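Local coordinates for protein putative phosphomannomutase (Thermus thermophilus, PDB 1TUO) that probably interconverts phosphosugar isomers as a magnesium-dependent phosphohexose mutase family member, perhaps acting as a phosphopentomutase, at residues Leu274-Phe279 with Glu302-Gly307; Leu297-Glu302 with Ala375-Thr380. One frame throughout, in Å; residues are numbered along the deposited sequence.

Contact 1 of 2, residues Leu274-Phe279 with Glu302-Gly307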
ATOM      1  N   LEU A 274       2.436 -10.774 -10.388  1.00 19.85           N
ATOM      2  CA  LEU A 274       3.521  -9.839 -10.678  1.00 19.63           C
ATOM      3  C   LEU A 274       4.880 -10.441 -10.339  1.00 20.01           C
ATOM      4  O   LEU A 274       5.880 -10.137 -10.986  1.00 20.18           O
ATOM      5  CB  LEU A 274       3.316  -8.515  -9.922  1.00 18.71           C
ATOM      6  CG  LEU A 274       2.181  -7.638 -10.470  1.00 17.46           C
ATOM      7  CD1 LEU A 274       2.138  -6.320  -9.697  1.00 20.34           C
ATOM      8  CD2 LEU A 274       2.391  -7.367 -11.965  1.00 20.74           C
ATOM      9  N   ALA A 275       4.930 -11.308  -9.331  1.00 19.41           N
ATOM     10  CA  ALA A 275       6.200 -11.932  -8.983  1.00 18.73           C
ATOM     11  C   ALA A 275       6.621 -12.821 -10.150  1.00 19.59           C
ATOM     12  O   ALA A 275       7.785 -12.831 -10.547  1.00 19.59           O
ATOM     13  CB  ALA A 275       6.065 -12.771  -7.712  1.00 19.58           C
ATOM     14  N   LEU A 276       5.662 -13.553 -10.706  1.00 18.81           N
ATOM     15  CA  LEU A 276       5.946 -14.446 -11.825  1.00 20.11           C
ATOM     16  C   LEU A 276       6.398 -13.654 -13.043  1.00 20.36           C
ATOM     17  O   LEU A 276       7.385 -13.996 -13.682  1.00 21.84           O
ATOM     18  CB  LEU A 276       4.705 -15.259 -12.193  1.00 20.28           C
ATOM     19  CG  LEU A 276       4.847 -16.196 -13.398  1.00 20.48           C
ATOM     20  CD1 LEU A 276       5.931 -17.228 -13.120  1.00 19.76           C
ATOM     21  CD2 LEU A 276       3.516 -16.892 -13.655  1.00 21.25           C
ATOM     22  N   TYR A 277       5.660 -12.599 -13.359  1.00 21.40           N
ATOM     23  CA  TYR A 277       5.982 -11.757 -14.503  1.00 21.65           C
ATOM     24  C   TYR A 277       7.379 -11.151 -14.389  1.00 22.52           C
ATOM     25  O   TYR A 277       8.170 -11.221 -15.332  1.00 22.57           O
ATOM     26  CB  TYR A 277       4.942 -10.641 -14.639  1.00 22.74           C
ATOM     27  CG  TYR A 277       5.244  -9.678 -15.768  1.00 24.21           C
ATOM     28  CD1 TYR A 277       5.560  -8.345 -15.509  1.00 24.51           C
ATOM     29  CD2 TYR A 277       5.240 -10.110 -17.091  1.00 23.53           C
ATOM     30  CE1 TYR A 277       5.868  -7.466 -16.547  1.00 25.44           C
ATOM     31  CE2 TYR A 277       5.548  -9.240 -18.136  1.00 24.35           C
ATOM     32  CZ  TYR A 277       5.862  -7.923 -17.857  1.00 25.87           C
ATOM     33  OH  TYR A 277       6.188  -7.066 -18.888  1.00 28.98           O
ATOM     34  N   ARG A 278       7.692 -10.569 -13.236  1.00 22.50           N
ATOM     35  CA  ARG A 278       8.999  -9.951 -13.045  1.00 22.18           C
ATOM     36  C   ARG A 278      10.115 -10.988 -13.079  1.00 23.77           C
ATOM     37  O   ARG A 278      11.191 -10.732 -13.623  1.00 23.51           O
ATOM     38  CB  ARG A 278       9.028  -9.163 -11.728  1.00 23.61           C
ATOM     39  CG  ARG A 278       8.253  -7.850 -11.801  1.00 24.12           C
ATOM     40  CD  ARG A 278       7.989  -7.246 -10.419  1.00 27.05           C
ATOM     41  NE  ARG A 278       9.177  -6.706  -9.752  1.00 28.16           N
ATOM     42  CZ  ARG A 278       9.805  -5.583 -10.100  1.00 28.03           C
ATOM     43  NH1 ARG A 278       9.376  -4.860 -11.125  1.00 27.49           N
ATOM     44  NH2 ARG A 278      10.855  -5.163  -9.400  1.00 26.68           N
ATOM     45  N   PHE A 279       9.861 -12.160 -12.506  1.00 23.32           N
ATOM     46  CA  PHE A 279      10.866 -13.211 -12.511  1.00 24.79           C
ATOM     47  C   PHE A 279      11.156 -13.636 -13.947  1.00 25.32           C
ATOM     48  O   PHE A 279      12.316 -13.820 -14.330  1.00 25.64           O
ATOM     49  CB  PHE A 279      10.387 -14.431 -11.731  1.00 24.31           C
ATOM     50  CG  PHE A 279      11.305 -15.610 -11.851  1.00 26.31           C
ATOM     51  CD1 PHE A 279      12.435 -15.712 -11.054  1.00 26.19           C
ATOM     52  CD2 PHE A 279      11.058 -16.600 -12.796  1.00 28.03           C
ATOM     53  CE1 PHE A 279      13.311 -16.785 -11.198  1.00 27.91           C
ATOM     54  CE2 PHE A 279      11.928 -17.673 -12.948  1.00 28.56           C
ATOM     55  CZ  PHE A 279      13.057 -17.762 -12.145  1.00 28.28           C
ATOM     56  N   GLU A 302      10.090 -21.896  -4.794  1.00 26.56           N
ATOM     57  CA  GLU A 302      10.774 -23.181  -4.754  1.00 28.45           C
ATOM     58  C   GLU A 302      10.712 -23.849  -6.126  1.00 28.70           C
ATOM     59  O   GLU A 302      11.672 -24.497  -6.561  1.00 28.90           O
ATOM     60  CB  GLU A 302      10.155 -24.096  -3.687  1.00 31.20           C
ATOM     61  CG  GLU A 302       8.819 -24.711  -4.066  1.00 36.34           C
ATOM     62  CD  GLU A 302       8.249 -25.588  -2.960  1.00 38.78           C
ATOM     63  OE1 GLU A 302       7.938 -25.043  -1.876  1.00 38.27           O
ATOM     64  OE2 GLU A 302       8.117 -26.816  -3.175  1.00 38.80           O
ATOM     65  N   ARG A 303       9.587 -23.675  -6.815  1.00 27.91           N
ATOM     66  CA  ARG A 303       9.385 -24.270  -8.137  1.00 28.86           C
ATOM     67  C   ARG A 303      10.244 -23.638  -9.232  1.00 29.57           C
ATOM     68  O   ARG A 303      10.864 -24.349 -10.030  1.00 29.26           O
ATOM     69  CB  ARG A 303       7.907 -24.167  -8.550  1.00 28.79           C
ATOM     70  CG  ARG A 303       6.959 -25.193  -7.916  1.00 28.91           C
ATOM     71  CD  ARG A 303       6.975 -26.516  -8.673  1.00 28.94           C
ATOM     72  NE  ARG A 303       6.143 -27.550  -8.053  1.00 28.71           N
ATOM     73  CZ  ARG A 303       4.928 -27.904  -8.467  1.00 28.13           C
ATOM     74  NH1 ARG A 303       4.365 -27.309  -9.514  1.00 26.21           N
ATOM     75  NH2 ARG A 303       4.280 -28.884  -7.845  1.00 27.22           N
ATOM     76  N   LEU A 304      10.288 -22.308  -9.267  1.00 29.33           N
ATOM     77  CA  LEU A 304      11.042 -21.601 -10.302  1.00 29.08           C
ATOM     78  C   LEU A 304      12.478 -21.209  -9.966  1.00 29.30           C
ATOM     79  O   LEU A 304      13.268 -20.924 -10.872  1.00 28.19           O
ATOM     80  CB  LEU A 304      10.267 -20.362 -10.752  1.00 28.83           C
ATOM     81  CG  LEU A 304       8.876 -20.648 -11.323  1.00 29.96           C
ATOM     82  CD1 LEU A 304       8.264 -19.354 -11.819  1.00 30.46           C
ATOM     83  CD2 LEU A 304       8.969 -21.666 -12.459  1.00 30.82           C
ATOM     84  N   GLY A 305      12.817 -21.164  -8.682  1.00 28.62           N
ATOM     85  CA  GLY A 305      14.183 -20.834  -8.317  1.00 29.32           C
ATOM     86  C   GLY A 305      14.537 -19.483  -7.715  1.00 28.71           C
ATOM     87  O   GLY A 305      15.551 -18.894  -8.096  1.00 29.78           O
ATOM     88  N   PHE A 306      13.718 -18.974  -6.798  1.00 27.99           N
ATOM     89  CA  PHE A 306      14.033 -17.711  -6.135  1.00 25.83           C
ATOM     90  C   PHE A 306      13.665 -17.790  -4.660  1.00 25.91           C
ATOM     91  O   PHE A 306      12.683 -18.429  -4.284  1.00 24.49           O
ATOM     92  CB  PHE A 306      13.352 -16.499  -6.810  1.00 25.65           C
ATOM     93  CG  PHE A 306      11.845 -16.523  -6.792  1.00 25.09           C
ATOM     94  CD1 PHE A 306      11.131 -17.009  -7.883  1.00 22.85           C
ATOM     95  CD2 PHE A 306      11.138 -15.997  -5.712  1.00 25.31           C
ATOM     96  CE1 PHE A 306       9.737 -16.965  -7.909  1.00 25.18           C
ATOM     97  CE2 PHE A 306       9.740 -15.950  -5.726  1.00 24.21           C
ATOM     98  CZ  PHE A 306       9.040 -16.434  -6.828  1.00 23.87           C
ATOM     99  N   GLY A 307      14.472 -17.149  -3.826  1.00 24.85           N
ATOM    100  CA  GLY A 307      14.224 -17.186  -2.401  1.00 25.67           C
ATOM    101  C   GLY A 307      13.022 -16.373  -1.974  1.00 24.88           C
ATOM    102  O   GLY A 307      12.598 -15.452  -2.677  1.00 24.97           O
TER
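An apolar helix-to-helix-end contact in the third alpha/beta/alpha domain of the mutase packs Leu274-Phe279, within helix 267-280, against the last turn of helix 296-304 and the loop that leaves it. Phe279 makes the largest contribution. Its CG stands anti to the backbone N (chi1 173°), which sends the ring across to Leu304 and Phe306. Phe279 CZ lies 3.4 Å from Leu304 O, while Phe279 CE2 rests on Leu304 CB at 3.8 Å. Across the ring from CE2, Phe279 CD1 lies 3.7 Å from Phe306 CD1; the Phe279 and Phe306 rings meet obliquely, with planes 39° apart and centroids 5.5 Å from each other. A flat, wide side chain suits this place because it touches the helix end and the following loop at once. An alanine here would probably lose the packing against both Leu304 and Phe306 and loosen the helix end against its neighbour. Beside the ring, Leu276 and Leu304 cross at about a right angle, and their CD1 methyls are pressed to 3.4 Å, tighter than ordinary van der Waals contact. Gly305 turns the chain out of the helix with positive phi (107°), where a CB would collide with the carbonyl O of Leu304. Phe306 then points back toward helix 267-280, with CG in the crowded position between its backbone N and carbonyl carbon. Farther in, Phe306 meets Phe328 of strand 327-331 edge-to-face and Leu300 of helix 296-304, and Gly307 is hydrogen-bonded to Ala287 of strand 286-290, while Leu276 also touches helix 366-377.

Contact 2 of 2, residues Leu297-Glu302 with Ala375-Thr380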
ATOM      1  N   LEU A 297       3.281 -17.977  -3.039  1.00 20.84           N
ATOM      2  CA  LEU A 297       4.511 -17.261  -3.373  1.00 20.84           C
ATOM      3  C   LEU A 297       5.708 -18.133  -2.995  1.00 21.40           C
ATOM      4  O   LEU A 297       6.667 -18.259  -3.767  1.00 21.55           O
ATOM      5  CB  LEU A 297       4.589 -15.917  -2.641  1.00 20.20           C
ATOM      6  CG  LEU A 297       5.816 -15.060  -2.979  1.00 22.16           C
ATOM      7  CD1 LEU A 297       5.889 -14.824  -4.485  1.00 22.17           C
ATOM      8  CD2 LEU A 297       5.726 -13.738  -2.237  1.00 22.36           C
ATOM      9  N   ASP A 298       5.652 -18.742  -1.810  1.00 20.87           N
ATOM     10  CA  ASP A 298       6.731 -19.619  -1.351  1.00 23.01           C
ATOM     11  C   ASP A 298       6.903 -20.763  -2.348  1.00 21.76           C
ATOM     12  O   ASP A 298       8.024 -21.095  -2.739  1.00 22.06           O
ATOM     13  CB  ASP A 298       6.406 -20.225   0.022  1.00 24.42           C
ATOM     14  CG  ASP A 298       6.048 -19.181   1.057  1.00 27.69           C
ATOM     15  OD1 ASP A 298       6.715 -19.139   2.110  1.00 27.25           O
ATOM     16  OD2 ASP A 298       5.094 -18.411   0.821  1.00 28.88           O
ATOM     17  N   ARG A 299       5.784 -21.361  -2.752  1.00 21.99           N
ATOM     18  CA  ARG A 299       5.809 -22.473  -3.701  1.00 22.71           C
ATOM     19  C   ARG A 299       6.364 -22.033  -5.053  1.00 23.05           C
ATOM     20  O   ARG A 299       7.158 -22.748  -5.667  1.00 22.71           O
ATOM     21  CB  ARG A 299       4.397 -23.062  -3.875  1.00 24.62           C
ATOM     22  CG  ARG A 299       4.286 -24.195  -4.911  1.00 26.30           C
ATOM     23  CD  ARG A 299       5.194 -25.380  -4.585  1.00 29.72           C
ATOM     24  NE  ARG A 299       4.725 -26.164  -3.443  1.00 32.50           N
ATOM     25  CZ  ARG A 299       3.721 -27.037  -3.483  1.00 33.28           C
ATOM     26  NH1 ARG A 299       3.060 -27.252  -4.616  1.00 33.20           N
ATOM     27  NH2 ARG A 299       3.378 -27.703  -2.386  1.00 33.02           N
ATOM     28  N   LEU A 300       5.961 -20.851  -5.516  1.00 23.33           N
ATOM     29  CA  LEU A 300       6.452 -20.360  -6.801  1.00 24.72           C
ATOM     30  C   LEU A 300       7.973 -20.230  -6.735  1.00 24.81           C
ATOM     31  O   LEU A 300       8.684 -20.596  -7.675  1.00 24.99           O
ATOM     32  CB  LEU A 300       5.824 -19.001  -7.132  1.00 25.40           C
ATOM     33  CG  LEU A 300       6.048 -18.457  -8.545  1.00 27.34           C
ATOM     34  CD1 LEU A 300       5.349 -19.358  -9.564  1.00 26.39           C
ATOM     35  CD2 LEU A 300       5.501 -17.036  -8.643  1.00 28.09           C
ATOM     36  N   GLY A 301       8.463 -19.721  -5.610  1.00 24.41           N
ATOM     37  CA  GLY A 301       9.892 -19.554  -5.428  1.00 25.47           C
ATOM     38  C   GLY A 301      10.657 -20.865  -5.413  1.00 25.91           C
ATOM     39  O   GLY A 301      11.759 -20.946  -5.949  1.00 24.82           O
ATOM     40  N   GLU A 302      10.090 -21.896  -4.794  1.00 26.56           N
ATOM     41  CA  GLU A 302      10.774 -23.181  -4.754  1.00 28.45           C
ATOM     42  C   GLU A 302      10.712 -23.849  -6.126  1.00 28.70           C
ATOM     43  O   GLU A 302      11.672 -24.497  -6.561  1.00 28.90           O
ATOM     44  CB  GLU A 302      10.155 -24.096  -3.687  1.00 31.20           C
ATOM     45  CG  GLU A 302       8.819 -24.711  -4.066  1.00 36.34           C
ATOM     46  CD  GLU A 302       8.249 -25.588  -2.960  1.00 38.78           C
ATOM     47  OE1 GLU A 302       7.938 -25.043  -1.876  1.00 38.27           O
ATOM     48  OE2 GLU A 302       8.117 -26.816  -3.175  1.00 38.80           O
ATOM     49  N   ALA A 375      -0.867 -23.285 -12.125  1.00 22.73           N
ATOM     50  CA  ALA A 375      -0.298 -24.432 -12.831  1.00 21.68           C
ATOM     51  C   ALA A 375       1.154 -24.660 -12.412  1.00 22.09           C
ATOM     52  O   ALA A 375       1.559 -25.787 -12.126  1.00 23.39           O
ATOM     53  CB  ALA A 375      -0.375 -24.210 -14.344  1.00 21.58           C
ATOM     54  N   LEU A 376       1.935 -23.587 -12.383  1.00 20.69           N
ATOM     55  CA  LEU A 376       3.342 -23.681 -12.007  1.00 21.71           C
ATOM     56  C   LEU A 376       3.565 -24.054 -10.541  1.00 21.70           C
ATOM     57  O   LEU A 376       4.589 -24.646 -10.200  1.00 23.41           O
ATOM     58  CB  LEU A 376       4.053 -22.357 -12.317  1.00 21.01           C
ATOM     59  CG  LEU A 376       4.108 -21.956 -13.794  1.00 20.91           C
ATOM     60  CD1 LEU A 376       4.733 -20.564 -13.932  1.00 22.37           C
ATOM     61  CD2 LEU A 376       4.923 -22.993 -14.581  1.00 21.38           C
ATOM     62  N   THR A 377       2.626 -23.693  -9.670  1.00 21.94           N
ATOM     63  CA  THR A 377       2.760 -24.011  -8.245  1.00 21.42           C
ATOM     64  C   THR A 377       2.090 -25.332  -7.903  1.00 22.81           C
ATOM     65  O   THR A 377       2.442 -25.972  -6.913  1.00 23.61           O
ATOM     66  CB  THR A 377       2.118 -22.933  -7.337  1.00 21.28           C
ATOM     67  OG1 THR A 377       0.734 -22.782  -7.673  1.00 21.31           O
ATOM     68  CG2 THR A 377       2.829 -21.601  -7.495  1.00 19.73           C
ATOM     69  N   GLY A 378       1.118 -25.725  -8.719  1.00 22.66           N
ATOM     70  CA  GLY A 378       0.398 -26.962  -8.476  1.00 23.18           C
ATOM     71  C   GLY A 378      -0.609 -26.788  -7.355  1.00 23.38           C
ATOM     72  O   GLY A 378      -1.092 -27.762  -6.780  1.00 22.78           O
ATOM     73  N   LEU A 379      -0.924 -25.535  -7.044  1.00 23.01           N
ATOM     74  CA  LEU A 379      -1.864 -25.224  -5.971  1.00 24.75           C
ATOM     75  C   LEU A 379      -3.016 -24.348  -6.442  1.00 25.67           C
ATOM     76  O   LEU A 379      -2.873 -23.576  -7.392  1.00 26.84           O
ATOM     77  CB  LEU A 379      -1.134 -24.495  -4.841  1.00 25.20           C
ATOM     78  CG  LEU A 379       0.041 -25.206  -4.164  1.00 25.87           C
ATOM     79  CD1 LEU A 379       0.752 -24.233  -3.232  1.00 26.57           C
ATOM     80  CD2 LEU A 379      -0.469 -26.421  -3.397  1.00 26.35           C
ATOM     81  N   THR A 380      -4.159 -24.479  -5.773  1.00 25.54           N
ATOM     82  CA  THR A 380      -5.332 -23.669  -6.075  1.00 27.44           C
ATOM     83  C   THR A 380      -5.436 -22.684  -4.912  1.00 26.69           C
ATOM     84  O   THR A 380      -5.080 -23.017  -3.782  1.00 27.23           O
ATOM     85  CB  THR A 380      -6.615 -24.525  -6.151  1.00 29.30           C
ATOM     86  OG1 THR A 380      -6.516 -25.434  -7.257  1.00 32.74           O
ATOM     87  CG2 THR A 380      -7.835 -23.637  -6.337  1.00 31.61           C
TER
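Two helices of the alpha/beta/alpha part of the mutase meet here, 296-304 and the end of 366-377, where an ST turn at Thr377 and a positive-phi glycine, Gly378, lead the chain out toward strand 382-386 of the C-terminal domain. The tight part lies around Thr377, whose CA comes within 5.4 Å of Leu300 CA. Its CG2 methyl sits 3.8 Å from Leu300 N and also touches the leucine's CB and CD1; a small branched residue fits this close approach. Thr377 OG1 turns back to its own helix, hydrogen-bonding Val373 O, and accepts a long bond from Leu379 N at 3.3 Å, closing the ST turn. Arg299 belongs to this tight part too, and arginine suits it: methylene CG packs on Thr377 CB, and bends at chi2 and chi3 lay the guanidinium under Leu379, whose CD1 stands 4.0 Å above the centre of the plane. Arg299 NH1 donates to Thr377 O at 2.7 Å, nearly along the C=O axis, although the hydrogen bond itself is bent, with an N-H...O angle of 137°. The outer side is looser: partly exposed Leu376 brings its CB only to 4.3 Å from Leu300 CD1, and the ion pair between Arg299 NE and Glu302 OE2 is long and weak at 3.5 Å.

In the fold
Contact 2 uses the body of helix 296-304, contact 1 its last turn and the loop after it, and their centres are about 9 Å apart. Contact 1 joins that helix to 267-280 and contact 2 joins it to 366-377, so the three helices form one packed group. Leu276 of helix 267-280 also meets helix 366-377 directly, its CD1 3.6 Å from Leu376 CD1. Two probable hydrogen bonds tie the contacts together: Arg303 NH1 to Leu376 O, 2.8 Å, at the end of helix 366-377, and Phe306 N to Gly301 O, 2.9 Å, at the end of helix 296-304. Their centres lie about 21 Å (contact 1) and about 24 Å (contact 2) from the centre of the chain: helix packing, with no ligand or catalytic residue identified in it.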